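Glycosylation Associate Protein 2 (Streptococcus agalactiae serotype V, PDB 6OYC) probably works with its partners Gap1 and Gap3 in the glycosylation and accessory Sec-dependent export of serine-rich surface glycoproteins. Local coordinates at residues B[155-160]-B[329-334]; B[336-341]-B[433-438]; B[346-351]-B[381-386]; B[396-401]-B[417-422]; B[466-471]-B[480-485]. All coordinates share one frame; numbering follows the deposited sequence.

How the contacts relate
Read from the N terminus, contact 1 closes the longest loop, bringing the antiparallel β-sheet region that contains strand 157-165 onto the loop that follows strand 323-327 of the eight-stranded mixed sheet. The same loop then opens contact 2, which reaches forward to helix 429-444; its Ile-338 O is probably hydrogen-bonded by Arg-330 NH1 of contact 1. The span between 336-341 and 433-438 holds contact 3, joining helix 341-358 to the turn after helix 372-381, and then contact 4, between two short helices. Contact 5 follows in series at the outermost strand 482-487, with Asn-397 of contact 4 probably bonded to Asp-470. No two of the five loops cross.

Contact 1 of 5, residues B[155-160]-B[329-334]; sequences NNYLEL and PRLQGG
Leu-331 turns its CD2 methyl toward Asn-156 and Tyr-157 and touches both, and this is where the contact is tight. The methyl lies 3.6 Å from Asn-156 CB and 3.7 Å from Tyr-157 CE1, meeting the phenol ring obliquely, and the leucine side chain runs roughly perpendicular to both. Asn-156 also lays its amide against the backbone of the loop, ND2 being 3.5 Å from Leu-331 C. That amide is held from elsewhere: ND2 donates to Gln-136 OE1, while Gln-136 NE2 and Lys-134 NZ both bond Leu-331 O, so Gln-136 bridges the two segments. The joint brings the start of strand 157-165, in the antiparallel sheet region, against the loop leaving strand 323-327 of the α/β-hydrolase-like sheet. The loop doubles back tightly there, with a bond of 2.9 Å from Gly-334 N to Arg-330 O, and helix 416-424 also packs on Leu-331 through Ile-419 and Leu-422. The other side is much looser. Exposed Gln-332 contributes little beyond its backbone N, which stands 3.8 Å from Asn-156 ND2, and from Leu-158 onward the strand runs away from the loop. Asn-155 makes no contact with the loop either; its N donates to Asp-418 OD1 instead.

Contact 2 of 5, residues B[336-341]-B[433-438]; sequences FYIGSK and EKLNNY
Ile-338 makes the apolar part of this contact with two residues of helix 429-444. Its CG2 methyl comes up to the edge of the Tyr-438 ring, 4.0 Å from CE2 and near the ring plane, the two side chains lying alongside and pointing opposite ways. With CG1 set between the backbone N and the carbonyl carbon (chi1 53°), the longer branch carries CD1 to 4.3 Å from Leu-435 CD1, a looser touch. The polar part is indirect. Tyr-438 OH lies 3.4 Å from Gly-339 O, yet its hydrogen bond is with Glu-344 OE2, and the same carboxylate oxygen accepts from Gly-339 N; Glu-344 thereby ties the helix residue to the loop. On the backbone side, Ile-338 O takes a bond from Arg-330 NH1. Ser-340 is the N-cap of helix 341-358, its OG bonded to Tyr-343 N. Helix 429-444 leads into strand 452-458, probably as the crossover helix of the α/β-hydrolase-like fold, beside the short helices that occupy the place where many relatives carry a lid.

Contact 3 of 5, residues B[346-351]-B[381-386]; sequences KIVDAI and GAKLNP
Helix packing on one face of an α/β sheet is illustrated by Val-348 and Ile-351 of helix 341-358, which meet Lys-383 and Leu-384 just after helix 372-381. Leu-384 serves both helix residues with separate methyls: CD1 reaches Ile-351 CD1 at 3.8 Å, the side chains set crosswise, while CD2 lies 4.1 Å from Val-348 CG1. Val-348 CG2 meets Lys-383 at its root, 3.8 Å from CB. Beyond that the lysine chain bends away (chi2 81°), taking NZ to Ser-442 OG and its charge onto the ring of Tyr-379; aliphatic and charged ends thus have different partners. The turn carrying these residues is closed by Gly-381 O, which accepts from both Leu-384 N, at 2.7 Å, and Asn-385 N, at 3.0 Å. Beneath, Ile-351 rests on Leu-365 and Leu-384 on Leu-367 of strand 365-370, the layered helix-on-sheet packing that is typical of the α/β-hydrolase fold.

Contact 4 of 5, residues B[396-401]-B[417-422]; sequences FNLGTV and LDIQLL
Leu-398 and Ile-419 meet where two short helices, 398-403 and 416-424, come together in the segment between strands 388-392 and 452-458, where many α/β hydrolases carry a lid. Their side chains are almost perpendicular, so that one methyl of each does the touching: Leu-398 CD1 is 3.9 Å from Ile-419 CG2. In Ile-419, CG2 lies opposite the backbone N while CG1 stays beside it (chi1 -59°), which leaves the short branch for the leucine. Leu-435 and Tyr-375 also pack on Leu-398, and Phe-336 on Ile-419.

The second meeting is of another kind. Gln-420 runs out almost straight, with chi1 -178° and chi2 165°, bringing its amide beside the backbone of Gly-399. The backbones are nearest here, the CA atoms of Gly-399 and Gln-420 being 6.7 Å apart. The buried amide is well supplied with partners outside the pair: OE1 bonds Ser-432 OG and NE2 donates to Asp-426 O, which fixes how the group is turned and also links it to helix 429-444 and the loop before it. Thus held, Gln-420 OE1 sits 3.8 Å from Gly-399 CA.

Contact 5 of 5, residues B[466-471]-B[480-485]; sequences TAFSDL and HKILGR
This is an apolar helix-on-strand contact at the edge of the mixed sheet, in which Phe-468 of helix 467-473 packs on Ile-482 and Gly-484 of the outermost strand, 482-487, and Leu-471 on Ile-482. The tightest point is between Phe-468 CE1 and Ile-482 CG2, only 3.3 Å apart. That methyl meets the ring at its edge and in its plane, the two side chains reaching past one another from opposing sides. Phe-468 has CG anti to the backbone N (chi1 178°), which extends the ring across to the strand, where its CZ also comes 3.8 Å from Gly-484 CA. With no side chain at Gly-484, the ring can settle against the main chain. Strand 452-458, this helix and strand 482-487 form a β-α-β unit; accordingly the axes of 467-471 and 482-485 are nearly antiparallel, at 159°, and approach to 10.4 Å. The other branch of Ile-482 is packed less closely, CD1 lying 4.3 Å from Leu-471 CG. Leu-455 of strand 452-458 touches both Phe-468 and Leu-471, and Phe-475 touches Ile-482.

Contact 1 of 5, residues B[155-160]-B[329-334]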
# COMPACT_ATOMS: atom_id res chain seq x y z
N ASN B 155 15.30 -15.50 -6.74
CA ASN B 155 15.60 -15.00 -5.41
C ASN B 155 14.41 -14.99 -4.47
O ASN B 155 14.60 -14.74 -3.28
CB ASN B 155 16.17 -13.58 -5.49
CG ASN B 155 17.29 -13.38 -4.51
OD1 ASN B 155 18.17 -14.23 -4.39
ND2 ASN B 155 17.26 -12.26 -3.80
N ASN B 156 13.21 -15.28 -4.95
CA ASN B 156 12.05 -15.03 -4.11
C ASN B 156 11.11 -16.21 -3.91
O ASN B 156 10.10 -16.06 -3.21
CB ASN B 156 11.27 -13.83 -4.67
CG ASN B 156 12.13 -12.57 -4.74
OD1 ASN B 156 12.66 -12.23 -5.81
ND2 ASN B 156 12.28 -11.88 -3.60
N TYR B 157 11.41 -17.37 -4.49
CA TYR B 157 10.54 -18.53 -4.33
C TYR B 157 11.35 -19.79 -4.05
O TYR B 157 12.38 -20.04 -4.69
CB TYR B 157 9.64 -18.71 -5.55
CG TYR B 157 8.70 -17.55 -5.66
CD1 TYR B 157 9.05 -16.40 -6.36
CD2 TYR B 157 7.47 -17.57 -4.99
CE1 TYR B 157 8.18 -15.32 -6.43
CE2 TYR B 157 6.61 -16.49 -5.06
CZ TYR B 157 6.96 -15.37 -5.78
OH TYR B 157 6.10 -14.29 -5.84
N LEU B 158 10.89 -20.55 -3.05
CA LEU B 158 11.46 -21.83 -2.67
C LEU B 158 10.40 -22.90 -2.87
O LEU B 158 9.25 -22.74 -2.45
CB LEU B 158 11.96 -21.82 -1.22
CG LEU B 158 12.24 -23.18 -0.59
CD1 LEU B 158 13.27 -23.98 -1.38
CD2 LEU B 158 12.69 -23.00 0.87
N GLU B 159 10.81 -23.99 -3.50
CA GLU B 159 9.92 -25.07 -3.91
C GLU B 159 10.41 -26.35 -3.24
O GLU B 159 11.56 -26.76 -3.43
CB GLU B 159 9.92 -25.20 -5.43
CG GLU B 159 8.76 -25.94 -6.02
CD GLU B 159 8.82 -25.94 -7.53
OE1 GLU B 159 9.79 -25.37 -8.09
OE2 GLU B 159 7.90 -26.51 -8.16
N LEU B 160 9.53 -26.98 -2.46
CA LEU B 160 9.81 -28.23 -1.78
C LEU B 160 8.82 -29.27 -2.25
O LEU B 160 7.61 -29.01 -2.29
CB LEU B 160 9.72 -28.07 -0.27
CG LEU B 160 10.63 -26.96 0.23
CD1 LEU B 160 10.08 -26.26 1.46
CD2 LEU B 160 12.01 -27.55 0.50
N PRO B 329 4.18 -4.53 -3.29
CA PRO B 329 5.15 -5.02 -2.30
C PRO B 329 5.82 -6.34 -2.65
O PRO B 329 6.47 -6.91 -1.78
CB PRO B 329 4.26 -5.20 -1.05
CG PRO B 329 2.95 -5.71 -1.64
CD PRO B 329 2.79 -4.91 -2.95
N ARG B 330 5.67 -6.85 -3.87
CA ARG B 330 6.15 -8.18 -4.20
C ARG B 330 7.66 -8.19 -4.42
O ARG B 330 8.30 -7.14 -4.61
CB ARG B 330 5.43 -8.72 -5.44
CG ARG B 330 3.91 -8.87 -5.25
CD ARG B 330 3.18 -9.12 -6.56
NE ARG B 330 3.38 -8.01 -7.50
CZ ARG B 330 3.18 -8.09 -8.82
NH1 ARG B 330 2.76 -9.22 -9.37
NH2 ARG B 330 3.40 -7.03 -9.58
N LEU B 331 8.24 -9.39 -4.37
CA LEU B 331 9.64 -9.66 -4.73
C LEU B 331 10.56 -8.85 -3.80
O LEU B 331 10.32 -8.82 -2.58
CB LEU B 331 9.85 -9.38 -6.19
CG LEU B 331 9.14 -10.31 -7.16
CD1 LEU B 331 9.77 -10.20 -8.54
CD2 LEU B 331 9.17 -11.75 -6.66
N GLN B 332 11.61 -8.21 -4.33
CA GLN B 332 12.48 -7.38 -3.49
C GLN B 332 11.84 -6.03 -3.17
O GLN B 332 11.69 -5.67 -1.99
CB GLN B 332 13.84 -7.17 -4.16
CG GLN B 332 14.86 -6.54 -3.19
CD GLN B 332 16.14 -6.02 -3.87
OE1 GLN B 332 16.34 -6.19 -5.07
NE2 GLN B 332 17.00 -5.40 -3.08
N GLY B 333 11.48 -5.26 -4.19
CA GLY B 333 10.96 -3.93 -3.94
C GLY B 333 9.85 -3.53 -4.90
O GLY B 333 9.62 -2.34 -5.15
N GLY B 334 9.16 -4.52 -5.45
CA GLY B 334 8.08 -4.28 -6.40
C GLY B 334 8.33 -5.09 -7.66
O GLY B 334 9.47 -5.46 -7.97

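Contact 2 of 5, residues B[336-341]-B[433-438]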
# COMPACT_ATOMS: atom_id res chain seq x y z
N PHE B 336 6.56 -4.08 -10.73
CA PHE B 336 6.13 -3.28 -11.87
C PHE B 336 4.64 -3.47 -12.19
O PHE B 336 4.23 -3.36 -13.35
CB PHE B 336 7.00 -3.59 -13.10
CG PHE B 336 8.39 -2.99 -13.01
CD1 PHE B 336 9.30 -3.47 -12.10
CD2 PHE B 336 8.75 -1.92 -13.82
CE1 PHE B 336 10.56 -2.89 -12.00
CE2 PHE B 336 10.00 -1.35 -13.73
CZ PHE B 336 10.91 -1.84 -12.82
N TYR B 337 3.82 -3.75 -11.18
CA TYR B 337 2.36 -3.76 -11.27
C TYR B 337 1.83 -4.73 -12.32
O TYR B 337 0.68 -4.61 -12.75
CB TYR B 337 1.82 -2.35 -11.51
CG TYR B 337 2.32 -1.41 -10.45
CD1 TYR B 337 1.66 -1.28 -9.24
CD2 TYR B 337 3.51 -0.70 -10.63
CE1 TYR B 337 2.15 -0.44 -8.23
CE2 TYR B 337 3.99 0.15 -9.64
CZ TYR B 337 3.32 0.27 -8.44
OH TYR B 337 3.81 1.11 -7.45
N ILE B 338 2.62 -5.71 -12.73
CA ILE B 338 2.14 -6.71 -13.68
C ILE B 338 2.13 -8.08 -13.01
O ILE B 338 2.79 -8.31 -11.99
CB ILE B 338 2.96 -6.73 -14.98
CG1 ILE B 338 4.44 -6.89 -14.69
CG2 ILE B 338 2.72 -5.44 -15.77
CD1 ILE B 338 5.25 -7.21 -15.92
N GLY B 339 1.36 -8.98 -13.59
CA GLY B 339 1.20 -10.31 -13.04
C GLY B 339 0.01 -10.98 -13.69
O GLY B 339 -0.19 -10.84 -14.89
N SER B 340 -0.79 -11.70 -12.90
CA SER B 340 -1.94 -12.39 -13.45
C SER B 340 -2.93 -11.39 -14.03
O SER B 340 -2.90 -10.19 -13.73
CB SER B 340 -2.61 -13.26 -12.38
OG SER B 340 -3.52 -12.53 -11.56
N LYS B 341 -3.81 -11.91 -14.88
CA LYS B 341 -4.87 -11.08 -15.42
C LYS B 341 -5.78 -10.61 -14.31
O LYS B 341 -6.29 -9.48 -14.36
CB LYS B 341 -5.70 -11.84 -16.46
CG LYS B 341 -4.99 -12.18 -17.80
CD LYS B 341 -3.69 -13.00 -17.61
CE LYS B 341 -3.91 -14.31 -16.79
NZ LYS B 341 -2.68 -14.78 -16.11
N GLU B 433 12.37 -10.81 -24.98
CA GLU B 433 11.62 -10.04 -25.96
C GLU B 433 10.12 -10.20 -25.74
O GLU B 433 9.34 -9.25 -25.96
CB GLU B 433 12.03 -10.45 -27.39
CG GLU B 433 11.18 -11.56 -28.04
CD GLU B 433 11.71 -11.97 -29.41
OE1 GLU B 433 12.71 -11.36 -29.84
OE2 GLU B 433 11.14 -12.90 -30.05
N LYS B 434 9.70 -11.38 -25.28
CA LYS B 434 8.29 -11.59 -24.94
C LYS B 434 7.84 -10.65 -23.83
O LYS B 434 6.72 -10.12 -23.87
CB LYS B 434 8.07 -13.05 -24.52
CG LYS B 434 7.94 -14.06 -25.64
CD LYS B 434 7.19 -15.30 -25.15
CE LYS B 434 7.20 -16.41 -26.20
NZ LYS B 434 8.59 -16.67 -26.68
N LEU B 435 8.70 -10.45 -22.83
CA LEU B 435 8.37 -9.52 -21.75
C LEU B 435 8.34 -8.09 -22.26
O LEU B 435 7.47 -7.30 -21.85
CB LEU B 435 9.38 -9.68 -20.61
CG LEU B 435 9.36 -8.67 -19.46
CD1 LEU B 435 7.96 -8.55 -18.91
CD2 LEU B 435 10.35 -9.08 -18.35
N ASN B 436 9.26 -7.72 -23.15
CA ASN B 436 9.16 -6.42 -23.81
C ASN B 436 7.83 -6.29 -24.52
O ASN B 436 7.11 -5.29 -24.37
CB ASN B 436 10.32 -6.23 -24.79
CG ASN B 436 11.61 -5.83 -24.10
OD1 ASN B 436 11.62 -5.53 -22.91
ND2 ASN B 436 12.70 -5.85 -24.84
N ASN B 437 7.44 -7.32 -25.27
CA ASN B 437 6.23 -7.23 -26.06
C ASN B 437 4.99 -7.22 -25.19
O ASN B 437 3.96 -6.64 -25.58
CB ASN B 437 6.20 -8.37 -27.08
CG ASN B 437 7.25 -8.18 -28.17
OD1 ASN B 437 7.59 -7.05 -28.53
ND2 ASN B 437 7.78 -9.28 -28.69
N TYR B 438 5.07 -7.84 -24.01
CA TYR B 438 3.97 -7.80 -23.04
C TYR B 438 3.52 -6.38 -22.77
O TYR B 438 2.32 -6.10 -22.69
CB TYR B 438 4.44 -8.47 -21.75
CG TYR B 438 3.35 -8.74 -20.75
CD1 TYR B 438 2.49 -9.82 -20.90
CD2 TYR B 438 3.20 -7.93 -19.64
CE1 TYR B 438 1.51 -10.08 -19.96
CE2 TYR B 438 2.21 -8.18 -18.70
CZ TYR B 438 1.38 -9.26 -18.87
OH TYR B 438 0.40 -9.52 -17.94

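Contact 3 of 5, residues B[346-351]-B[381-386]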
# COMPACT_ATOMS: atom_id res chain seq x y z
N LYS B 346 -7.47 -6.08 -11.51
CA LYS B 346 -7.86 -5.50 -10.24
C LYS B 346 -7.28 -4.11 -10.07
O LYS B 346 -7.92 -3.25 -9.45
CB LYS B 346 -7.45 -6.41 -9.09
CG LYS B 346 -8.43 -7.52 -8.93
CD LYS B 346 -8.14 -8.41 -7.79
CE LYS B 346 -9.32 -9.31 -7.55
NZ LYS B 346 -9.04 -10.27 -6.49
N ILE B 347 -6.09 -3.86 -10.61
CA ILE B 347 -5.54 -2.51 -10.56
C ILE B 347 -6.43 -1.56 -11.36
O ILE B 347 -6.75 -0.45 -10.91
CB ILE B 347 -4.09 -2.50 -11.07
CG1 ILE B 347 -3.22 -3.40 -10.17
CG2 ILE B 347 -3.54 -1.07 -11.13
CD1 ILE B 347 -1.76 -3.47 -10.57
N VAL B 348 -6.87 -1.99 -12.54
CA VAL B 348 -7.71 -1.13 -13.38
C VAL B 348 -9.04 -0.88 -12.70
O VAL B 348 -9.51 0.26 -12.60
CB VAL B 348 -7.87 -1.75 -14.78
CG1 VAL B 348 -8.99 -1.09 -15.55
CG2 VAL B 348 -6.54 -1.66 -15.55
N ASP B 349 -9.66 -1.94 -12.19
CA ASP B 349 -10.93 -1.79 -11.48
C ASP B 349 -10.78 -0.85 -10.28
O ASP B 349 -11.67 -0.05 -10.00
CB ASP B 349 -11.46 -3.15 -11.03
CG ASP B 349 -11.85 -4.05 -12.20
OD1 ASP B 349 -11.88 -3.57 -13.35
OD2 ASP B 349 -12.11 -5.25 -11.96
N ALA B 350 -9.65 -0.94 -9.56
CA ALA B 350 -9.50 -0.15 -8.34
C ALA B 350 -9.48 1.33 -8.66
O ALA B 350 -10.07 2.13 -7.92
CB ALA B 350 -8.23 -0.54 -7.59
N ILE B 351 -8.81 1.72 -9.75
CA ILE B 351 -8.84 3.12 -10.16
C ILE B 351 -10.23 3.50 -10.71
O ILE B 351 -10.79 4.53 -10.32
CB ILE B 351 -7.72 3.41 -11.17
CG1 ILE B 351 -6.36 3.04 -10.56
CG2 ILE B 351 -7.72 4.90 -11.56
CD1 ILE B 351 -5.30 2.67 -11.56
N GLY B 381 -2.72 2.65 -17.92
CA GLY B 381 -3.33 3.76 -18.63
C GLY B 381 -4.00 3.33 -19.92
O GLY B 381 -5.09 3.80 -20.26
N ALA B 382 -3.36 2.40 -20.65
CA ALA B 382 -3.95 1.82 -21.85
C ALA B 382 -5.38 1.33 -21.64
O ALA B 382 -6.18 1.33 -22.58
CB ALA B 382 -3.06 0.67 -22.33
N LYS B 383 -5.73 0.89 -20.43
CA LYS B 383 -7.08 0.43 -20.17
C LYS B 383 -7.97 1.52 -19.59
O LYS B 383 -9.17 1.28 -19.39
CB LYS B 383 -7.07 -0.75 -19.20
CG LYS B 383 -6.82 -2.08 -19.88
CD LYS B 383 -5.34 -2.26 -20.14
CE LYS B 383 -4.89 -3.71 -19.99
NZ LYS B 383 -3.39 -3.75 -19.91
N LEU B 384 -7.42 2.70 -19.32
CA LEU B 384 -8.15 3.72 -18.61
C LEU B 384 -8.39 4.99 -19.42
O LEU B 384 -9.25 5.80 -19.02
CB LEU B 384 -7.42 4.08 -17.31
CG LEU B 384 -7.45 2.98 -16.25
CD1 LEU B 384 -6.36 3.18 -15.22
CD2 LEU B 384 -8.80 2.96 -15.59
N ASN B 385 -7.69 5.18 -20.54
CA ASN B 385 -7.80 6.36 -21.40
C ASN B 385 -7.80 7.65 -20.56
O ASN B 385 -8.77 8.41 -20.60
CB ASN B 385 -9.05 6.28 -22.28
CG ASN B 385 -8.97 7.19 -23.50
OD1 ASN B 385 -8.17 8.13 -23.55
ND2 ASN B 385 -9.80 6.91 -24.49
N PRO B 386 -6.75 7.88 -19.78
CA PRO B 386 -6.76 9.04 -18.87
C PRO B 386 -6.57 10.34 -19.63
O PRO B 386 -6.15 10.39 -20.79
CB PRO B 386 -5.58 8.76 -17.94
CG PRO B 386 -4.62 8.01 -18.81
CD PRO B 386 -5.49 7.13 -19.69

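Contact 4 of 5, residues B[396-401]-B[417-422]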
# COMPACT_ATOMS: atom_id res chain seq x y z
N PHE B 396 9.93 0.78 -19.85
CA PHE B 396 8.90 0.03 -20.56
C PHE B 396 9.36 -1.32 -21.06
O PHE B 396 8.52 -2.19 -21.32
CB PHE B 396 8.36 0.81 -21.78
CG PHE B 396 7.85 2.20 -21.49
CD1 PHE B 396 7.25 2.52 -20.28
CD2 PHE B 396 7.95 3.20 -22.47
CE1 PHE B 396 6.78 3.81 -20.04
CE2 PHE B 396 7.48 4.49 -22.23
CZ PHE B 396 6.89 4.79 -21.02
N ASN B 397 10.66 -1.51 -21.24
CA ASN B 397 11.20 -2.72 -21.85
C ASN B 397 11.88 -3.52 -20.74
O ASN B 397 13.09 -3.43 -20.54
CB ASN B 397 12.14 -2.37 -23.00
CG ASN B 397 11.46 -1.48 -24.05
OD1 ASN B 397 10.58 -1.94 -24.79
ND2 ASN B 397 11.85 -0.22 -24.10
N LEU B 398 11.08 -4.30 -20.01
CA LEU B 398 11.61 -5.01 -18.85
C LEU B 398 12.56 -6.13 -19.28
O LEU B 398 13.63 -6.29 -18.68
CB LEU B 398 10.46 -5.56 -18.01
CG LEU B 398 9.97 -4.58 -16.94
CD1 LEU B 398 8.86 -5.19 -16.10
CD2 LEU B 398 11.14 -4.13 -16.08
N GLY B 399 12.18 -6.90 -20.30
CA GLY B 399 13.09 -7.88 -20.86
C GLY B 399 14.43 -7.29 -21.29
O GLY B 399 15.47 -7.94 -21.15
N THR B 400 14.42 -6.05 -21.78
CA THR B 400 15.67 -5.35 -22.07
C THR B 400 16.42 -5.00 -20.79
O THR B 400 17.65 -5.15 -20.73
CB THR B 400 15.38 -4.09 -22.89
OG1 THR B 400 14.94 -4.46 -24.21
CG2 THR B 400 16.62 -3.19 -22.98
N VAL B 401 15.71 -4.52 -19.76
CA VAL B 401 16.36 -4.27 -18.47
C VAL B 401 17.00 -5.55 -17.96
O VAL B 401 18.11 -5.54 -17.41
CB VAL B 401 15.35 -3.70 -17.47
CG1 VAL B 401 15.99 -3.52 -16.08
CG2 VAL B 401 14.76 -2.38 -18.00
N LEU B 417 15.70 -9.84 -13.14
CA LEU B 417 15.68 -11.25 -13.51
C LEU B 417 14.54 -11.98 -12.82
O LEU B 417 13.85 -12.80 -13.44
CB LEU B 417 17.02 -11.90 -13.16
CG LEU B 417 18.26 -11.20 -13.75
CD1 LEU B 417 19.51 -12.04 -13.58
CD2 LEU B 417 18.03 -10.88 -15.23
N ASP B 418 14.31 -11.68 -11.54
CA ASP B 418 13.17 -12.27 -10.85
C ASP B 418 11.85 -11.77 -11.43
O ASP B 418 10.88 -12.52 -11.50
CB ASP B 418 13.26 -11.97 -9.36
CG ASP B 418 14.47 -12.63 -8.72
OD1 ASP B 418 14.69 -13.85 -8.96
OD2 ASP B 418 15.21 -11.92 -8.01
N ILE B 419 11.82 -10.51 -11.86
CA ILE B 419 10.61 -9.99 -12.49
C ILE B 419 10.32 -10.71 -13.80
O ILE B 419 9.17 -11.02 -14.11
CB ILE B 419 10.73 -8.47 -12.67
CG1 ILE B 419 10.95 -7.82 -11.30
CG2 ILE B 419 9.48 -7.92 -13.34
CD1 ILE B 419 11.17 -6.31 -11.35
N GLN B 420 11.36 -11.01 -14.59
CA GLN B 420 11.14 -11.80 -15.80
C GLN B 420 10.71 -13.22 -15.47
O GLN B 420 9.83 -13.79 -16.14
CB GLN B 420 12.38 -11.84 -16.69
CG GLN B 420 12.12 -12.62 -18.00
CD GLN B 420 13.16 -12.40 -19.08
OE1 GLN B 420 13.63 -11.28 -19.30
NE2 GLN B 420 13.52 -13.48 -19.77
N LEU B 421 11.33 -13.82 -14.45
CA LEU B 421 10.86 -15.12 -13.97
C LEU B 421 9.39 -15.06 -13.59
O LEU B 421 8.59 -15.91 -14.00
CB LEU B 421 11.69 -15.59 -12.78
CG LEU B 421 12.95 -16.36 -13.14
CD1 LEU B 421 13.65 -16.81 -11.87
CD2 LEU B 421 12.60 -17.54 -14.06
N LEU B 422 9.01 -14.06 -12.79
CA LEU B 422 7.61 -13.95 -12.40
C LEU B 422 6.70 -14.01 -13.62
O LEU B 422 5.68 -14.69 -13.60
CB LEU B 422 7.38 -12.66 -11.60
CG LEU B 422 6.06 -12.43 -10.86
CD1 LEU B 422 6.21 -11.37 -9.76
CD2 LEU B 422 4.94 -12.01 -11.79

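Contact 5 of 5, residues B[466-471]-B[480-485]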
# COMPACT_ATOMS: atom_id res chain seq x y z
N THR B 466 15.84 3.13 -24.89
CA THR B 466 14.88 3.15 -25.98
C THR B 466 13.47 3.61 -25.58
O THR B 466 12.59 3.67 -26.45
CB THR B 466 14.82 1.73 -26.58
OG1 THR B 466 13.78 1.64 -27.56
CG2 THR B 466 14.59 0.68 -25.49
N ALA B 467 13.24 3.95 -24.31
CA ALA B 467 11.88 4.09 -23.80
C ALA B 467 11.13 5.23 -24.49
O ALA B 467 10.06 5.02 -25.08
CB ALA B 467 11.91 4.29 -22.28
N PHE B 468 11.66 6.45 -24.40
CA PHE B 468 10.97 7.60 -25.01
C PHE B 468 10.75 7.38 -26.50
O PHE B 468 9.63 7.51 -26.99
CB PHE B 468 11.76 8.88 -24.76
CG PHE B 468 11.14 10.10 -25.40
CD1 PHE B 468 9.76 10.23 -25.48
CD2 PHE B 468 11.92 11.10 -25.94
CE1 PHE B 468 9.18 11.34 -26.08
CE2 PHE B 468 11.35 12.22 -26.53
CZ PHE B 468 9.97 12.34 -26.60
N SER B 469 11.82 7.05 -27.24
CA SER B 469 11.72 6.87 -28.68
C SER B 469 10.63 5.86 -29.04
O SER B 469 9.76 6.14 -29.87
CB SER B 469 13.06 6.43 -29.26
OG SER B 469 14.13 7.06 -28.59
N ASP B 470 10.67 4.68 -28.41
CA ASP B 470 9.68 3.65 -28.69
C ASP B 470 8.26 4.17 -28.55
O ASP B 470 7.37 3.76 -29.30
CB ASP B 470 9.85 2.48 -27.75
CG ASP B 470 11.06 1.69 -28.05
OD1 ASP B 470 11.55 1.79 -29.19
OD2 ASP B 470 11.53 0.96 -27.15
N LEU B 471 8.05 5.08 -27.60
CA LEU B 471 6.70 5.56 -27.33
C LEU B 471 6.19 6.45 -28.47
O LEU B 471 5.03 6.35 -28.87
CB LEU B 471 6.68 6.31 -26.00
CG LEU B 471 5.29 6.71 -25.53
CD1 LEU B 471 4.37 5.49 -25.55
CD2 LEU B 471 5.36 7.33 -24.15
N HIS B 480 1.84 16.13 -31.21
CA HIS B 480 1.62 16.90 -29.99
C HIS B 480 1.37 16.03 -28.76
O HIS B 480 1.53 16.52 -27.64
CB HIS B 480 0.41 17.80 -30.20
CG HIS B 480 -0.81 17.06 -30.65
ND1 HIS B 480 -0.95 16.57 -31.93
CD2 HIS B 480 -1.93 16.69 -29.98
CE1 HIS B 480 -2.11 15.94 -32.03
NE2 HIS B 480 -2.72 16.00 -30.87
N LYS B 481 0.98 14.76 -28.94
CA LYS B 481 0.46 13.99 -27.81
C LYS B 481 1.54 13.67 -26.78
O LYS B 481 1.22 13.52 -25.60
CB LYS B 481 -0.21 12.71 -28.31
CG LYS B 481 -1.74 12.81 -28.38
CD LYS B 481 -2.41 11.44 -28.42
CE LYS B 481 -3.92 11.55 -28.23
NZ LYS B 481 -4.58 12.36 -29.31
N ILE B 482 2.81 13.60 -27.18
CA ILE B 482 3.90 13.29 -26.26
C ILE B 482 4.83 14.48 -26.17
O ILE B 482 5.53 14.80 -27.14
CB ILE B 482 4.69 12.05 -26.68
CG1 ILE B 482 3.84 10.83 -26.51
CG2 ILE B 482 5.92 11.86 -25.84
CD1 ILE B 482 3.82 10.08 -27.76
N LEU B 483 4.91 15.07 -24.99
CA LEU B 483 5.82 16.17 -24.72
C LEU B 483 7.03 15.62 -23.98
O LEU B 483 6.96 15.36 -22.77
CB LEU B 483 5.12 17.25 -23.91
CG LEU B 483 3.86 17.90 -24.48
CD1 LEU B 483 3.78 19.34 -24.02
CD2 LEU B 483 3.82 17.83 -26.00
N GLY B 484 8.13 15.43 -24.69
CA GLY B 484 9.36 15.04 -24.04
C GLY B 484 10.07 16.23 -23.41
O GLY B 484 9.76 17.39 -23.69
N ARG B 485 11.00 15.92 -22.52
CA ARG B 485 11.96 16.91 -22.01
C ARG B 485 13.15 16.09 -21.51
O ARG B 485 13.17 15.64 -20.36
CB ARG B 485 11.39 17.79 -20.91
CG ARG B 485 12.47 18.56 -20.15
CD ARG B 485 12.02 19.93 -19.64
NE ARG B 485 13.05 20.51 -18.78
CZ ARG B 485 12.89 21.59 -18.02
NH1 ARG B 485 11.72 22.23 -17.99
NH2 ARG B 485 13.90 22.03 -17.28